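PDB 2YGL: blood group a-and b-cleaving endo-beta-galactosidase from Streptococcus pneumoniae, which cleaves blood group A and B antigens as a family 98 glycoside hydrolase, and whose tandem CBM51 modules, the part modelled here, probably bind carbohydrate. Local coordinates for residues K207-Q212 with G220-N225; K241-V246 with I328-Y333; D214-P219 with D272-H277. All coordinates share one frame; numbering follows the deposited sequence.

Contact 1 (K207-Q212 with G220-N225)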
ATOM      1  N   LYS A 207      15.636 -39.190 -14.544  1.00 20.35           N
ATOM      2  CA  LYS A 207      15.475 -38.881 -13.120  1.00 20.19           C
ATOM      3  C   LYS A 207      16.783 -38.505 -12.410  1.00 20.20           C
ATOM      4  O   LYS A 207      16.787 -38.247 -11.207  1.00 20.11           O
ATOM      5  CB  LYS A 207      14.734 -40.014 -12.387  1.00 20.20           C
ATOM      6  CG  LYS A 207      13.282 -40.221 -12.842  1.00 20.07           C
ATOM      7  CD  LYS A 207      12.474 -38.913 -12.810  1.00 19.94           C
ATOM      8  CE  LYS A 207      11.091 -39.087 -13.429  1.00 20.40           C
ATOM      9  NZ  LYS A 207      10.411 -37.776 -13.665  1.00 19.18           N
ATOM     10  N   SER A 208      17.883 -38.467 -13.160  1.00 19.96           N
ATOM     11  CA  SER A 208      19.134 -37.908 -12.654  1.00 19.76           C
ATOM     12  C   SER A 208      19.100 -36.382 -12.760  1.00 19.31           C
ATOM     13  O   SER A 208      19.877 -35.691 -12.106  1.00 19.48           O
ATOM     14  CB  SER A 208      20.337 -38.470 -13.412  1.00 19.80           C
ATOM     15  OG  SER A 208      20.344 -38.030 -14.759  1.00 20.55           O
ATOM     16  N   LYS A 209      18.195 -35.867 -13.590  1.00 18.74           N
ATOM     17  CA  LYS A 209      17.977 -34.424 -13.699  1.00 18.14           C
ATOM     18  C   LYS A 209      17.164 -33.907 -12.514  1.00 17.82           C
ATOM     19  O   LYS A 209      16.403 -34.656 -11.901  1.00 17.61           O
ATOM     20  CB  LYS A 209      17.302 -34.070 -15.026  1.00 18.02           C
ATOM     21  CG  LYS A 209      18.183 -34.344 -16.237  1.00 17.69           C
ATOM     22  CD  LYS A 209      17.523 -33.923 -17.532  1.00 18.62           C
ATOM     23  CE  LYS A 209      18.439 -34.212 -18.710  1.00 19.49           C
ATOM     24  NZ  LYS A 209      17.805 -33.865 -20.011  1.00 21.14           N
ATOM     25  N   THR A 210      17.349 -32.632 -12.183  1.00 17.31           N
ATOM     26  CA  THR A 210      16.658 -32.020 -11.049  1.00 17.03           C
ATOM     27  C   THR A 210      16.033 -30.674 -11.423  1.00 16.53           C
ATOM     28  O   THR A 210      16.495 -29.992 -12.344  1.00 16.43           O
ATOM     29  CB  THR A 210      17.605 -31.816  -9.838  1.00 16.95           C
ATOM     30  OG1 THR A 210      18.759 -31.076 -10.251  1.00 17.85           O
ATOM     31  CG2 THR A 210      18.053 -33.151  -9.250  1.00 17.22           C
ATOM     32  N   VAL A 211      14.971 -30.313 -10.706  1.00 16.09           N
ATOM     33  CA  VAL A 211      14.378 -28.978 -10.778  1.00 15.65           C
ATOM     34  C   VAL A 211      15.500 -27.954 -10.587  1.00 15.32           C
ATOM     35  O   VAL A 211      16.363 -28.122  -9.725  1.00 15.26           O
ATOM     36  CB  VAL A 211      13.239 -28.814  -9.728  1.00 15.70           C
ATOM     37  CG1 VAL A 211      12.812 -27.356  -9.566  1.00 15.53           C
ATOM     38  CG2 VAL A 211      12.033 -29.680 -10.116  1.00 15.34           C
ATOM     39  N   GLN A 212      15.503 -26.921 -11.420  1.00 15.02           N
ATOM     40  CA  GLN A 212      16.619 -25.985 -11.475  1.00 14.95           C
ATOM     41  C   GLN A 212      16.348 -24.688 -10.723  1.00 14.93           C
ATOM     42  O   GLN A 212      15.229 -24.169 -10.747  1.00 14.99           O
ATOM     43  CB  GLN A 212      17.001 -25.692 -12.930  1.00 14.54           C
ATOM     44  CG  GLN A 212      17.621 -26.883 -13.666  1.00 14.19           C
ATOM     45  CD  GLN A 212      18.954 -27.329 -13.076  1.00 13.93           C
ATOM     46  OE1 GLN A 212      19.051 -28.395 -12.468  1.00 13.78           O
ATOM     47  NE2 GLN A 212      19.981 -26.507 -13.246  1.00 12.82           N
ATOM     48  N   GLY A 220      19.608 -25.712 -17.700  1.00 15.67           N
ATOM     49  CA  GLY A 220      20.221 -25.878 -16.382  1.00 15.69           C
ATOM     50  C   GLY A 220      20.807 -27.265 -16.167  1.00 15.83           C
ATOM     51  O   GLY A 220      21.941 -27.402 -15.702  1.00 15.69           O
ATOM     52  N   ASN A 221      20.036 -28.293 -16.508  1.00 15.93           N
ATOM     53  CA  ASN A 221      20.514 -29.676 -16.429  1.00 16.28           C
ATOM     54  C   ASN A 221      21.561 -30.033 -17.499  1.00 16.61           C
ATOM     55  O   ASN A 221      22.229 -31.063 -17.402  1.00 16.79           O
ATOM     56  CB  ASN A 221      19.340 -30.662 -16.462  1.00 16.02           C
ATOM     57  CG  ASN A 221      18.579 -30.711 -15.145  1.00 15.68           C
ATOM     58  OD1 ASN A 221      19.053 -31.278 -14.160  1.00 14.90           O
ATOM     59  ND2 ASN A 221      17.388 -30.125 -15.126  1.00 15.51           N
ATOM     60  N   ASN A 222      21.701 -29.180 -18.511  1.00 16.96           N
ATOM     61  CA  ASN A 222      22.743 -29.354 -19.529  1.00 17.45           C
ATOM     62  C   ASN A 222      24.040 -28.602 -19.200  1.00 17.42           C
ATOM     63  O   ASN A 222      24.999 -28.636 -19.976  1.00 17.63           O
ATOM     64  CB  ASN A 222      22.228 -28.947 -20.915  1.00 17.59           C
ATOM     65  CG  ASN A 222      21.300 -29.987 -21.530  1.00 18.66           C
ATOM     66  OD1 ASN A 222      21.217 -31.130 -21.070  1.00 19.35           O
ATOM     67  ND2 ASN A 222      20.598 -29.592 -22.587  1.00 19.95           N
ATOM     68  N   GLY A 223      24.058 -27.923 -18.052  1.00 17.27           N
ATOM     69  CA  GLY A 223      25.253 -27.232 -17.573  1.00 17.23           C
ATOM     70  C   GLY A 223      25.290 -25.734 -17.810  1.00 17.25           C
ATOM     71  O   GLY A 223      26.245 -25.066 -17.409  1.00 17.24           O
ATOM     72  N   SER A 224      24.261 -25.203 -18.464  1.00 17.29           N
ATOM     73  CA  SER A 224      24.181 -23.769 -18.729  1.00 17.46           C
ATOM     74  C   SER A 224      23.537 -23.015 -17.569  1.00 17.55           C
ATOM     75  O   SER A 224      22.665 -23.545 -16.873  1.00 17.62           O
ATOM     76  CB  SER A 224      23.427 -23.499 -20.031  1.00 17.48           C
ATOM     77  OG  SER A 224      24.179 -23.954 -21.143  1.00 18.50           O
ATOM     78  N   ASN A 225      23.979 -21.779 -17.363  1.00 17.54           N
ATOM     79  CA  ASN A 225      23.442 -20.938 -16.298  1.00 17.53           C
ATOM     80  C   ASN A 225      22.557 -19.811 -16.834  1.00 17.54           C
ATOM     81  O   ASN A 225      22.351 -18.804 -16.157  1.00 17.48           O
ATOM     82  CB  ASN A 225      24.574 -20.383 -15.422  1.00 17.45           C
ATOM     83  CG  ASN A 225      25.400 -21.477 -14.762  1.00 17.89           C
ATOM     84  OD1 ASN A 225      24.906 -22.571 -14.488  1.00 18.79           O
ATOM     85  ND2 ASN A 225      26.666 -21.180 -14.499  1.00 17.72           N
TER
HETATM   86  O   HOH W   1      18.824 -31.064 -19.783  1.00 28.73           O
HETATM   87  O   HOH W   2      19.383 -33.277 -22.176  1.00 56.29           O
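Asn221 and Thr210 form the tight centre of this surface contact, where one side-chain amide reads both polar atoms of a single backbone residue. Asn221 OD1 accepts from Thr210 N at 2.9 Å, nearly straight with an N-H...O angle of 165°, the donor standing somewhat out of the carbonyl plane. Asn221 ND2 returns a bond to Thr210 O at 2.9 Å, and that oxygen lies close to the plane of the amide. The amide nitrogen also donates to Phe217 O, one turn back in the helix, so the amide is held from both sides and its rotation is probably well fixed. The first torsion (chi1 -75°) turns CG away from the asparagine's own carbonyl carbon and out to the facing loop. Lys209 closes one flank: its CB rests 3.4 Å from Asn221 OD1, and its extended chain runs on across the asparagine until CD is 3.9 Å from Asn221 CB. On another flank Gln212 CG approaches Asn221 ND2 to 3.6 Å. The partners are the end of helix 217-221 and the loop that leads into strand 212-213 of a beta-sandwich module. The helix finishes in a Schellman motif, with Gly223 taking up the positive phi (100°) that ends it. Beyond the lysine methylenes the packing gives way to solvent. Lys209 NZ stays 4.5 Å from Asn222 OD1, and two waters span the distance side by side. One accepts a hydrogen bond from Lys209 NZ at 2.7 Å and donates one to Asn222 OD1 at 3.0 Å; the other makes the same link, but its bond to Asn222 OD1 is weak.

Contact 2 (K241-V246 with I328-Y333)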
ATOM      1  N   LYS A 241      16.189 -14.384 -10.580  1.00 17.57           N
ATOM      2  CA  LYS A 241      15.875 -15.477  -9.666  1.00 16.88           C
ATOM      3  C   LYS A 241      14.621 -16.225 -10.102  1.00 16.26           C
ATOM      4  O   LYS A 241      13.749 -15.657 -10.761  1.00 16.04           O
ATOM      5  CB  LYS A 241      15.684 -14.948  -8.234  1.00 16.89           C
ATOM      6  CG  LYS A 241      16.840 -14.112  -7.674  1.00 16.78           C
ATOM      7  CD  LYS A 241      18.062 -14.959  -7.331  1.00 16.74           C
ATOM      8  CE  LYS A 241      17.870 -15.751  -6.049  1.00 15.74           C
ATOM      9  NZ  LYS A 241      19.017 -16.664  -5.831  1.00 16.08           N
ATOM     10  N   GLY A 242      14.532 -17.497  -9.718  1.00 15.61           N
ATOM     11  CA  GLY A 242      13.339 -18.293  -9.982  1.00 14.91           C
ATOM     12  C   GLY A 242      13.559 -19.793  -9.993  1.00 14.48           C
ATOM     13  O   GLY A 242      14.621 -20.277  -9.612  1.00 14.34           O
ATOM     14  N   LEU A 243      12.540 -20.524 -10.436  1.00 14.21           N
ATOM     15  CA  LEU A 243      12.571 -21.988 -10.458  1.00 13.80           C
ATOM     16  C   LEU A 243      12.237 -22.511 -11.852  1.00 13.68           C
ATOM     17  O   LEU A 243      11.347 -21.984 -12.521  1.00 13.52           O
ATOM     18  CB  LEU A 243      11.584 -22.564  -9.435  1.00 13.49           C
ATOM     19  CG  LEU A 243      11.820 -22.258  -7.951  1.00 13.69           C
ATOM     20  CD1 LEU A 243      10.581 -22.580  -7.117  1.00 12.95           C
ATOM     21  CD2 LEU A 243      13.043 -22.998  -7.416  1.00 13.48           C
ATOM     22  N   GLY A 244      12.954 -23.548 -12.276  1.00 13.53           N
ATOM     23  CA  GLY A 244      12.748 -24.155 -13.589  1.00 13.44           C
ATOM     24  C   GLY A 244      12.393 -25.623 -13.466  1.00 13.48           C
ATOM     25  O   GLY A 244      13.150 -26.408 -12.889  1.00 13.07           O
ATOM     26  N   THR A 245      11.233 -25.987 -14.006  1.00 13.61           N
ATOM     27  CA  THR A 245      10.737 -27.360 -13.920  1.00 13.78           C
ATOM     28  C   THR A 245      10.134 -27.842 -15.241  1.00 14.08           C
ATOM     29  O   THR A 245      10.026 -27.076 -16.202  1.00 14.07           O
ATOM     30  CB  THR A 245       9.707 -27.519 -12.762  1.00 13.70           C
ATOM     31  OG1 THR A 245       9.462 -28.908 -12.524  1.00 13.48           O
ATOM     32  CG2 THR A 245       8.387 -26.815 -13.078  1.00 13.45           C
ATOM     33  N   VAL A 246       9.776 -29.124 -15.284  1.00 14.39           N
ATOM     34  CA  VAL A 246       9.007 -29.687 -16.388  1.00 14.76           C
ATOM     35  C   VAL A 246       7.664 -30.164 -15.844  1.00 14.93           C
ATOM     36  O   VAL A 246       7.615 -30.966 -14.909  1.00 14.95           O
ATOM     37  CB  VAL A 246       9.756 -30.844 -17.096  1.00 14.86           C
ATOM     38  CG1 VAL A 246       8.859 -31.526 -18.135  1.00 14.49           C
ATOM     39  CG2 VAL A 246      11.030 -30.324 -17.759  1.00 14.54           C
ATOM     40  N   ILE A 328       3.533 -25.874   1.633  1.00 18.57           N
ATOM     41  CA  ILE A 328       3.167 -25.234   0.372  1.00 18.31           C
ATOM     42  C   ILE A 328       3.675 -26.087  -0.788  1.00 18.28           C
ATOM     43  O   ILE A 328       4.849 -26.451  -0.829  1.00 18.16           O
ATOM     44  CB  ILE A 328       3.691 -23.773   0.270  1.00 18.37           C
ATOM     45  CG1 ILE A 328       2.978 -22.877   1.293  1.00 18.46           C
ATOM     46  CG2 ILE A 328       3.505 -23.218  -1.157  1.00 18.05           C
ATOM     47  CD1 ILE A 328       3.604 -21.505   1.481  1.00 18.80           C
ATOM     48  N   GLU A 329       2.772 -26.416  -1.710  1.00 18.20           N
ATOM     49  CA  GLU A 329       3.114 -27.157  -2.921  1.00 18.16           C
ATOM     50  C   GLU A 329       2.827 -26.332  -4.173  1.00 18.08           C
ATOM     51  O   GLU A 329       1.793 -25.663  -4.271  1.00 18.01           O
ATOM     52  CB  GLU A 329       2.346 -28.479  -2.984  1.00 18.37           C
ATOM     53  CG  GLU A 329       2.833 -29.538  -2.007  1.00 18.76           C
ATOM     54  CD  GLU A 329       1.845 -30.678  -1.838  1.00 19.59           C
ATOM     55  OE1 GLU A 329       0.686 -30.421  -1.451  1.00 19.52           O
ATOM     56  OE2 GLU A 329       2.232 -31.838  -2.085  1.00 21.01           O
ATOM     57  N   LEU A 330       3.755 -26.392  -5.125  1.00 17.86           N
ATOM     58  CA  LEU A 330       3.614 -25.714  -6.409  1.00 17.64           C
ATOM     59  C   LEU A 330       3.463 -26.768  -7.501  1.00 17.71           C
ATOM     60  O   LEU A 330       4.406 -27.503  -7.794  1.00 17.70           O
ATOM     61  CB  LEU A 330       4.827 -24.818  -6.676  1.00 17.42           C
ATOM     62  CG  LEU A 330       5.245 -23.858  -5.554  1.00 16.87           C
ATOM     63  CD1 LEU A 330       6.524 -23.140  -5.936  1.00 16.27           C
ATOM     64  CD2 LEU A 330       4.139 -22.850  -5.214  1.00 16.44           C
ATOM     65  N   LYS A 331       2.271 -26.840  -8.088  1.00 17.78           N
ATOM     66  CA  LYS A 331       1.910 -27.960  -8.966  1.00 17.97           C
ATOM     67  C   LYS A 331       1.746 -27.536 -10.422  1.00 17.99           C
ATOM     68  O   LYS A 331       1.003 -26.600 -10.727  1.00 17.92           O
ATOM     69  CB  LYS A 331       0.641 -28.655  -8.460  1.00 17.98           C
ATOM     70  CG  LYS A 331       0.744 -29.174  -7.031  1.00 18.29           C
ATOM     71  CD  LYS A 331      -0.433 -30.063  -6.681  1.00 19.25           C
ATOM     72  CE  LYS A 331      -0.301 -30.607  -5.268  1.00 20.06           C
ATOM     73  NZ  LYS A 331      -1.449 -31.481  -4.909  1.00 20.94           N
ATOM     74  N   SER A 332       2.447 -28.241 -11.307  1.00 18.14           N
ATOM     75  CA  SER A 332       2.473 -27.920 -12.732  1.00 18.43           C
ATOM     76  C   SER A 332       1.900 -29.060 -13.564  1.00 18.72           C
ATOM     77  O   SER A 332       2.382 -30.194 -13.495  1.00 18.58           O
ATOM     78  CB  SER A 332       3.903 -27.608 -13.186  1.00 18.32           C
ATOM     79  OG  SER A 332       4.483 -26.604 -12.376  1.00 18.04           O
ATOM     80  N   TYR A 333       0.877 -28.741 -14.351  1.00 19.14           N
ATOM     81  CA  TYR A 333       0.149 -29.732 -15.134  1.00 19.77           C
ATOM     82  C   TYR A 333       0.429 -29.590 -16.625  1.00 20.51           C
ATOM     83  O   TYR A 333       0.169 -28.544 -17.229  1.00 20.28           O
ATOM     84  CB  TYR A 333      -1.354 -29.630 -14.868  1.00 19.46           C
ATOM     85  CG  TYR A 333      -1.770 -29.965 -13.451  1.00 18.92           C
ATOM     86  CD1 TYR A 333      -1.626 -29.033 -12.419  1.00 18.37           C
ATOM     87  CD2 TYR A 333      -2.332 -31.207 -13.146  1.00 18.29           C
ATOM     88  CE1 TYR A 333      -2.020 -29.331 -11.118  1.00 18.21           C
ATOM     89  CE2 TYR A 333      -2.731 -31.516 -11.847  1.00 18.22           C
ATOM     90  CZ  TYR A 333      -2.571 -30.571 -10.837  1.00 18.03           C
ATOM     91  OH  TYR A 333      -2.959 -30.868  -9.553  1.00 17.29           O
TER
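The side chains that touch here, Leu243 with Leu330 and Thr245 with Ser332, carry no flat group. The one aromatic ring of the two segments, Tyr333, lies on the far side of its strand, in a cation-pi contact with Lys287 and with its OH hydrogen-bonded to Glu289; Phe288 supplies a neighbouring ring that touches Leu330 and Ser332. The leucine pair is purely aliphatic: the CD1 methyls of Leu243 and Leu330 approach tip to tip at 4.3 Å. Strand 242-244 belongs to one antiparallel sheet and strand 327-334 to another, so these residues face each other across the interior of a beta-sandwich, without backbone hydrogen bonds between the two segments. Every second residue of 328-333 along this part, Leu330 and then Ser332, points inward, while Lys331 turns outward. Leu345 of strand 343-352 touches both leucines, and Tyr255 packs on Leu243 from strand 251-256. Farther along, Thr245 presents a methyl rather than its hydroxyl: OG1 sits anti to the backbone N (chi1 -168°), and CG2 comes 4.0 Å from Ser332 OG. Leu343 and Ser251 also lie against Ser332.

Contact 3 (D214-P219 with D272-H277)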
ATOM      1  N   ASP A 214      17.131 -20.735 -10.422  1.00 14.93           N
ATOM      2  CA  ASP A 214      17.533 -19.542 -11.182  1.00 15.03           C
ATOM      3  C   ASP A 214      17.870 -19.825 -12.656  1.00 15.21           C
ATOM      4  O   ASP A 214      18.517 -19.010 -13.325  1.00 15.19           O
ATOM      5  CB  ASP A 214      18.675 -18.797 -10.465  1.00 15.13           C
ATOM      6  CG  ASP A 214      18.317 -18.423  -9.028  1.00 15.13           C
ATOM      7  OD1 ASP A 214      17.127 -18.192  -8.740  1.00 15.87           O
ATOM      8  OD2 ASP A 214      19.226 -18.360  -8.182  1.00 16.18           O
ATOM      9  N   LYS A 215      17.407 -20.975 -13.151  1.00 15.16           N
ATOM     10  CA  LYS A 215      17.646 -21.423 -14.526  1.00 15.30           C
ATOM     11  C   LYS A 215      16.431 -22.202 -15.031  1.00 15.19           C
ATOM     12  O   LYS A 215      15.720 -22.817 -14.232  1.00 15.10           O
ATOM     13  CB  LYS A 215      18.865 -22.355 -14.600  1.00 15.34           C
ATOM     14  CG  LYS A 215      20.136 -21.850 -13.944  1.00 15.85           C
ATOM     15  CD  LYS A 215      21.106 -22.991 -13.723  1.00 16.00           C
ATOM     16  CE  LYS A 215      22.185 -22.604 -12.735  1.00 16.62           C
ATOM     17  NZ  LYS A 215      23.141 -23.725 -12.516  1.00 17.24           N
ATOM     18  N   PRO A 216      16.194 -22.194 -16.360  1.00 15.13           N
ATOM     19  CA  PRO A 216      15.203 -23.121 -16.913  1.00 15.21           C
ATOM     20  C   PRO A 216      15.695 -24.563 -16.791  1.00 15.29           C
ATOM     21  O   PRO A 216      16.903 -24.794 -16.710  1.00 15.45           O
ATOM     22  CB  PRO A 216      15.098 -22.699 -18.385  1.00 15.07           C
ATOM     23  CG  PRO A 216      16.350 -21.936 -18.666  1.00 15.15           C
ATOM     24  CD  PRO A 216      16.715 -21.266 -17.380  1.00 15.10           C
ATOM     25  N   PHE A 217      14.763 -25.514 -16.771  1.00 15.28           N
ATOM     26  CA  PHE A 217      15.074 -26.914 -16.488  1.00 15.24           C
ATOM     27  C   PHE A 217      16.122 -27.542 -17.419  1.00 15.46           C
ATOM     28  O   PHE A 217      17.167 -28.009 -16.953  1.00 15.37           O
ATOM     29  CB  PHE A 217      13.788 -27.756 -16.483  1.00 15.14           C
ATOM     30  CG  PHE A 217      13.995 -29.185 -16.066  1.00 14.75           C
ATOM     31  CD1 PHE A 217      14.311 -30.160 -17.007  1.00 14.36           C
ATOM     32  CD2 PHE A 217      13.870 -29.557 -14.729  1.00 15.16           C
ATOM     33  CE1 PHE A 217      14.494 -31.487 -16.629  1.00 14.54           C
ATOM     34  CE2 PHE A 217      14.055 -30.887 -14.337  1.00 14.92           C
ATOM     35  CZ  PHE A 217      14.368 -31.852 -15.289  1.00 14.50           C
ATOM     36  N   THR A 218      15.840 -27.562 -18.721  1.00 15.53           N
ATOM     37  CA  THR A 218      16.701 -28.268 -19.675  1.00 15.72           C
ATOM     38  C   THR A 218      18.102 -27.650 -19.799  1.00 15.49           C
ATOM     39  O   THR A 218      19.088 -28.357 -19.606  1.00 15.27           O
ATOM     40  CB  THR A 218      16.004 -28.495 -21.047  1.00 15.83           C
ATOM     41  OG1 THR A 218      14.908 -29.397 -20.864  1.00 16.38           O
ATOM     42  CG2 THR A 218      16.967 -29.097 -22.076  1.00 16.06           C
ATOM     43  N   PRO A 219      18.197 -26.333 -20.099  1.00 15.52           N
ATOM     44  CA  PRO A 219      19.534 -25.728 -20.146  1.00 15.53           C
ATOM     45  C   PRO A 219      20.303 -25.862 -18.826  1.00 15.62           C
ATOM     46  O   PRO A 219      21.507 -26.120 -18.843  1.00 15.74           O
ATOM     47  CB  PRO A 219      19.243 -24.259 -20.461  1.00 15.42           C
ATOM     48  CG  PRO A 219      17.958 -24.298 -21.212  1.00 15.43           C
ATOM     49  CD  PRO A 219      17.161 -25.383 -20.554  1.00 15.40           C
ATOM     50  N   ASP A 272       9.260 -20.962 -20.451  1.00 16.32           N
ATOM     51  CA  ASP A 272      10.549 -20.337 -20.758  1.00 16.75           C
ATOM     52  C   ASP A 272      10.754 -20.222 -22.264  1.00 16.93           C
ATOM     53  O   ASP A 272      10.386 -21.125 -23.022  1.00 16.80           O
ATOM     54  CB  ASP A 272      11.709 -21.098 -20.113  1.00 16.61           C
ATOM     55  CG  ASP A 272      12.994 -20.280 -20.076  1.00 16.83           C
ATOM     56  OD1 ASP A 272      13.754 -20.301 -21.068  1.00 16.85           O
ATOM     57  OD2 ASP A 272      13.235 -19.596 -19.059  1.00 16.15           O
ATOM     58  N   ARG A 273      11.334 -19.101 -22.683  1.00 17.21           N
ATOM     59  CA  ARG A 273      11.537 -18.799 -24.101  1.00 17.59           C
ATOM     60  C   ARG A 273      12.421 -19.825 -24.823  1.00 17.64           C
ATOM     61  O   ARG A 273      12.346 -19.960 -26.045  1.00 17.80           O
ATOM     62  CB  ARG A 273      12.106 -17.380 -24.278  1.00 17.65           C
ATOM     63  CG  ARG A 273      11.274 -16.260 -23.630  1.00 18.05           C
ATOM     64  CD  ARG A 273       9.817 -16.252 -24.099  1.00 19.22           C
ATOM     65  NE  ARG A 273       9.691 -15.914 -25.516  1.00 19.58           N
ATOM     66  CZ  ARG A 273       8.635 -16.201 -26.274  1.00 20.20           C
ATOM     67  NH1 ARG A 273       7.587 -16.844 -25.770  1.00 19.52           N
ATOM     68  NH2 ARG A 273       8.627 -15.841 -27.553  1.00 20.79           N
ATOM     69  N   SER A 274      13.237 -20.548 -24.062  1.00 17.84           N
ATOM     70  CA  SER A 274      14.162 -21.536 -24.612  1.00 18.19           C
ATOM     71  C   SER A 274      13.499 -22.875 -24.927  1.00 18.25           C
ATOM     72  O   SER A 274      14.128 -23.757 -25.511  1.00 18.19           O
ATOM     73  CB  SER A 274      15.331 -21.758 -23.646  1.00 18.37           C
ATOM     74  OG  SER A 274      14.894 -22.391 -22.450  1.00 18.89           O
ATOM     75  N   ALA A 275      12.234 -23.025 -24.537  1.00 18.29           N
ATOM     76  CA  ALA A 275      11.513 -24.285 -24.717  1.00 18.54           C
ATOM     77  C   ALA A 275      11.275 -24.622 -26.184  1.00 18.69           C
ATOM     78  O   ALA A 275      11.140 -23.729 -27.026  1.00 18.66           O
ATOM     79  CB  ALA A 275      10.188 -24.249 -23.972  1.00 18.39           C
ATOM     80  N   ASN A 276      11.236 -25.919 -26.474  1.00 19.00           N
ATOM     81  CA  ASN A 276      10.806 -26.411 -27.771  1.00 19.34           C
ATOM     82  C   ASN A 276       9.321 -26.135 -27.951  1.00 19.61           C
ATOM     83  O   ASN A 276       8.507 -26.521 -27.108  1.00 19.61           O
ATOM     84  CB  ASN A 276      11.078 -27.914 -27.896  1.00 19.43           C
ATOM     85  CG  ASN A 276      12.553 -28.237 -28.056  1.00 19.69           C
ATOM     86  OD1 ASN A 276      13.055 -29.188 -27.458  1.00 21.28           O
ATOM     87  ND2 ASN A 276      13.253 -27.452 -28.866  1.00 18.70           N
ATOM     88  N   HIS A 277       8.977 -25.450 -29.038  1.00 19.62           N
ATOM     89  CA  HIS A 277       7.590 -25.112 -29.322  1.00 19.82           C
ATOM     90  C   HIS A 277       7.262 -25.273 -30.800  1.00 19.89           C
ATOM     91  O   HIS A 277       8.067 -24.927 -31.671  1.00 19.78           O
ATOM     92  CB  HIS A 277       7.273 -23.683 -28.859  1.00 19.95           C
ATOM     93  CG  HIS A 277       7.968 -22.619 -29.652  1.00 20.18           C
ATOM     94  ND1 HIS A 277       9.279 -22.258 -29.426  1.00 20.52           N
ATOM     95  CD2 HIS A 277       7.534 -21.843 -30.674  1.00 20.13           C
ATOM     96  CE1 HIS A 277       9.622 -21.305 -30.274  1.00 20.34           C
ATOM     97  NE2 HIS A 277       8.582 -21.033 -31.041  1.00 20.26           N
TER
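This is a small, partly buried packing contact, in which two prolines at the start of helix 217-221 lean on the turn that follows strand 262-271. Pro216, at the N-cap position, is the main piece: its CB lies 3.6 Å from Asp272 CG, with Asp272 OD2 at 3.7 Å and Asp272 OD1 at 3.8 Å. This CB stands over the face of the carboxylate, above Asp272 CG and about as far from one oxygen as from the other, and the ring crosses the aspartate side chain at a slant. One helical turn on, Pro219 offers CG to Ser274 OG at 3.8 Å. The same hydroxyl is therefore bordered by carbon from both prolines, Pro216 CG being slightly farther away. No hydrogen bond joins the segments; most of the polar bonding is local to 272-277. Asp272 OD1 takes two bonds, from Ser274 OG at 2.8 Å and from Ser274 N at 3.0 Å (163° at the hydrogen), which arrive from opposite faces of the carboxylate plane. Ser274 OG reaches back this far because it stands between its own backbone N and carbonyl carbon (chi1 68°). Asp272 OD2 accepts from an outside donor, Lys229 N, so both oxygens are engaged and the group should resist rotation; these donors would also tend to stabilise its negative charge. Ile228 touches both Pro216 and Asp272. The Ser274 N bond to Asp272 OD1 makes an Asx turn, and Ala275 N, bonded to Asp272 O at 3.1 Å, closes a type I beta turn beginning at the same aspartate.

In the fold
Contact 2 is the core member, a sparse, mostly apolar meeting of two facing sheets, whereas contact 1 lies at the surface and contact 3 is partly buried. Contacts 1 and 3 share helix 217-221: at its end an asparagine amide binds the loop backbone, while waters join a lysine to the next asparagine; its beginning packs prolines on a turn braced largely by its own hydrogen bonds. All three meet along strand 242-244. There Gln212 O of contact 1 makes a backbone hydrogen bond to Gly244 N (2.8 Å), and Asp214 N of contact 3 makes one to Gly242 O (2.7 Å). The Phe217 ring packs on Val246 and reaches Thr210 O. Everything lies within the second module.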